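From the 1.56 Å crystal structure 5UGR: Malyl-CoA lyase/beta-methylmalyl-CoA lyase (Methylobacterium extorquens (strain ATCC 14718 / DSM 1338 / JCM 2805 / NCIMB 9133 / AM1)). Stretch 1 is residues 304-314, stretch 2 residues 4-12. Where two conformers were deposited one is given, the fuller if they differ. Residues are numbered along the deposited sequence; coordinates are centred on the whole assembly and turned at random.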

# COMPACT_ATOMS: atom_id res chain seq x y z
N ASP A 304 28.11 -10.63 -9.48
CA ASP A 304 27.48 -10.09 -8.28
C ASP A 304 26.77 -11.18 -7.43
O ASP A 304 26.68 -12.34 -7.85
CB ASP A 304 26.54 -8.91 -8.65
CG ASP A 304 25.38 -9.29 -9.50
OD1 ASP A 304 24.99 -10.48 -9.58
OD2 ASP A 304 24.71 -8.33 -10.01
N ILE A 305 26.31 -10.79 -6.22
CA ILE A 305 25.73 -11.77 -5.32
C ILE A 305 24.46 -12.41 -5.91
O ILE A 305 24.24 -13.61 -5.75
CB ILE A 305 25.50 -11.18 -3.91
CG1 ILE A 305 25.03 -12.23 -2.93
CG2 ILE A 305 24.51 -9.98 -3.94
CD1 ILE A 305 25.06 -11.76 -1.49
N ALA A 306 23.61 -11.63 -6.62
CA ALA A 306 22.43 -12.28 -7.21
C ALA A 306 22.82 -13.37 -8.19
O ALA A 306 22.23 -14.45 -8.23
CB ALA A 306 21.60 -11.20 -7.90
N SER A 307 23.87 -13.10 -8.95
CA SER A 307 24.35 -14.03 -9.99
C SER A 307 25.02 -15.27 -9.35
O SER A 307 24.80 -16.43 -9.82
CB SER A 307 25.29 -13.31 -10.93
OG SER A 307 24.64 -12.24 -11.60
N ILE A 308 25.77 -15.04 -8.25
CA ILE A 308 26.35 -16.17 -7.46
C ILE A 308 25.21 -17.06 -6.98
O ILE A 308 25.31 -18.28 -7.07
CB ILE A 308 27.20 -15.64 -6.29
CG1 ILE A 308 28.49 -15.03 -6.87
CG2 ILE A 308 27.44 -16.70 -5.23
CD1 ILE A 308 29.26 -14.12 -5.91
N ARG A 309 24.16 -16.45 -6.39
CA ARG A 309 23.05 -17.24 -5.88
C ARG A 309 22.35 -18.06 -6.94
O ARG A 309 21.98 -19.22 -6.68
CB ARG A 309 22.10 -16.40 -5.02
CG ARG A 309 22.74 -15.86 -3.77
CD ARG A 309 21.88 -14.90 -2.95
NE ARG A 309 22.46 -14.70 -1.61
CZ ARG A 309 21.78 -14.27 -0.57
NH1 ARG A 309 20.47 -13.92 -0.68
NH2 ARG A 309 22.42 -14.14 0.57
N MET A 310 22.20 -17.50 -8.14
CA MET A 310 21.68 -18.27 -9.27
C MET A 310 22.56 -19.42 -9.65
O MET A 310 22.07 -20.50 -9.98
CB MET A 310 21.41 -17.39 -10.49
CG MET A 310 20.34 -16.38 -10.26
SD MET A 310 19.74 -15.56 -11.77
CE MET A 310 18.70 -16.86 -12.48
N ALA A 311 23.87 -19.21 -9.62
CA ALA A 311 24.82 -20.26 -9.96
C ALA A 311 24.78 -21.40 -8.95
O ALA A 311 24.75 -22.57 -9.34
CB ALA A 311 26.21 -19.68 -10.06
N GLU A 312 24.70 -21.04 -7.67
CA GLU A 312 24.62 -22.06 -6.63
C GLU A 312 23.35 -22.92 -6.81
O GLU A 312 23.41 -24.15 -6.69
CB GLU A 312 24.63 -21.42 -5.25
CG GLU A 312 25.96 -20.82 -4.85
CD GLU A 312 25.96 -20.03 -3.56
OE1 GLU A 312 24.89 -19.46 -3.22
OE2 GLU A 312 27.05 -19.94 -2.94
N ALA A 313 22.22 -22.27 -7.15
CA ALA A 313 20.95 -23.00 -7.34
C ALA A 313 21.05 -23.95 -8.56
O ALA A 313 20.62 -25.16 -8.47
CB ALA A 313 19.78 -22.02 -7.49
N LEU A 314 21.63 -23.46 -9.65
CA LEU A 314 21.74 -24.29 -10.85
C LEU A 314 22.62 -25.52 -10.59
O LEU A 314 22.31 -26.62 -11.08
CB LEU A 314 22.26 -23.52 -12.04
CG LEU A 314 22.36 -24.32 -13.35
CD1 LEU A 314 21.00 -24.85 -13.76
CD2 LEU A 314 22.96 -23.41 -14.40
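Stretch 2 4-12: TLIQQATPR

An extended segment with no regular secondary structure can pack on a helix by meeting it once per turn, and the N-terminal segment of malyl-CoA lyase, residues 4-12, gives a compact example. Its partner is the helix that begins at Ile 305 and continues beyond Leu 314, at least 300 residues away in sequence for any touching pair. From Leu 5 to Gln 8 the backbone is extended, with phi between -121° and -65° and psi between 131° and 144°. The segment runs in the same general direction as the helix: Leu 5 meets Ile 305 and Arg 309, Gln 8 lies beside Arg 309, and Pro 11 reaches Ala 313. The contacting helix residues 305, 309 and 313 are spaced four apart, which places them along one side of the helix. The CA atoms of Arg 309 and Gln 8 are 7.1 Å apart, those of Ala 313 and Pro 11 only 5.5 Å, so the backbones are closer at the later pair. The contact is modest, burying 376 Å² summed over both sides.

The start of the helix is capped. Asp 304 OD1 accepts from Ser 307 N at 2.9 Å and from Ser 307 OG at 2.7 Å, and backbone bonds from Ile 308 N to Asp 304 O (2.9 Å) onward keep the turns regular.

Polar contact between the stretches centres on Arg 309. Its side chain, m at chi1 and t at chi2 and chi3, extends far enough for NH1 to donate to Ile 6 O at 3.0 Å. The carbonyl lies at the edge of the guanidinium, near its plane, where N-H groups point. A water adds a second link, donating to Gln 8 OE1 at 3.2 Å and to Ala 306 O at 2.8 Å; it thus bridges a side chain of the segment to the helix backbone.

Apolar contacts lie at both ends. Ile 305 CD1 meets Leu 5 CD2 at 3.8 Å; Leu 5 CD2 also lies over one face of the Arg 309 guanidinium, and Leu 5 CG is 3.5 Å from Arg 309 NH1. Further along, Gln 8 packs against the helix in van der Waals contact, its CG 4.2 Å from Arg 309 O and 4.4 Å from Arg 309 CB. Finally, Pro 11 CB approaches Ala 313 CB at 4.4 Å and Ala 313 CA at 4.3 Å; the proline lies against both the side chain and the CA of Ala 313.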

# COMPACT_ATOMS: atom_id res chain seq x y z
N THR A 4 18.41 -4.26 -2.50
CA THR A 4 17.47 -5.24 -2.01
C THR A 4 17.81 -6.61 -2.54
O THR A 4 17.90 -6.80 -3.75
CB THR A 4 16.05 -4.79 -2.39
OG1 THR A 4 15.73 -3.56 -1.70
CG2 THR A 4 15.01 -5.81 -1.96
N LEU A 5 17.98 -7.56 -1.61
CA LEU A 5 18.45 -8.92 -1.93
C LEU A 5 17.43 -9.94 -1.49
O LEU A 5 16.94 -9.88 -0.32
CB LEU A 5 19.75 -9.14 -1.19
CG LEU A 5 20.44 -10.44 -1.32
CD1 LEU A 5 20.84 -10.67 -2.76
CD2 LEU A 5 21.63 -10.53 -0.38
N ILE A 6 17.15 -10.88 -2.40
CA ILE A 6 16.18 -11.96 -2.17
C ILE A 6 16.93 -13.34 -1.96
O ILE A 6 18.03 -13.58 -2.47
CB ILE A 6 15.15 -12.02 -3.34
CG1 ILE A 6 14.55 -10.61 -3.74
CG2 ILE A 6 13.97 -12.91 -2.96
CD1 ILE A 6 13.73 -9.79 -2.77
N GLN A 7 16.49 -14.10 -1.01
CA GLN A 7 17.02 -15.45 -0.85
C GLN A 7 16.30 -16.48 -1.75
O GLN A 7 15.10 -16.44 -1.81
CB GLN A 7 16.86 -15.84 0.59
CG GLN A 7 17.55 -17.15 0.93
CD GLN A 7 17.46 -17.39 2.41
OE1 GLN A 7 17.74 -16.49 3.20
NE2 GLN A 7 17.03 -18.56 2.80
N GLN A 8 17.05 -17.30 -2.49
CA GLN A 8 16.48 -18.32 -3.31
C GLN A 8 15.77 -19.38 -2.40
O GLN A 8 16.19 -19.71 -1.29
CB GLN A 8 17.51 -19.02 -4.24
CG GLN A 8 18.11 -18.11 -5.34
CD GLN A 8 17.15 -17.68 -6.44
OE1 GLN A 8 17.02 -16.51 -6.73
NE2 GLN A 8 16.48 -18.64 -7.06
N ALA A 9 14.68 -19.88 -2.92
CA ALA A 9 14.04 -21.04 -2.30
C ALA A 9 14.95 -22.25 -2.31
O ALA A 9 15.84 -22.41 -3.13
CB ALA A 9 12.72 -21.36 -2.99
N THR A 10 14.59 -23.20 -1.46
CA THR A 10 15.21 -24.51 -1.43
C THR A 10 15.40 -25.05 -2.83
O THR A 10 14.40 -25.16 -3.55
CB THR A 10 14.21 -25.47 -0.68
OG1 THR A 10 14.01 -24.97 0.67
CG2 THR A 10 14.79 -26.80 -0.57
N PRO A 11 16.64 -25.43 -3.24
CA PRO A 11 16.91 -25.70 -4.68
C PRO A 11 16.69 -27.15 -5.18
O PRO A 11 17.66 -27.88 -5.39
CB PRO A 11 18.39 -25.29 -4.83
CG PRO A 11 18.99 -25.56 -3.49
CD PRO A 11 17.89 -25.39 -2.46
N ARG A 12 15.46 -27.52 -5.49
CA ARG A 12 15.10 -28.89 -5.92
C ARG A 12 15.12 -28.98 -7.42
O ARG A 12 14.81 -28.01 -8.13
CB ARG A 12 13.71 -29.26 -5.45
CG ARG A 12 13.44 -29.03 -3.97
CD ARG A 12 12.09 -29.55 -3.52
NE ARG A 12 11.70 -29.04 -2.21
CZ ARG A 12 11.58 -29.75 -1.09
NH1 ARG A 12 11.97 -31.04 -1.00
NH2 ARG A 12 11.11 -29.14 -0.04
O HOH W 1 19.63 -14.70 -7.19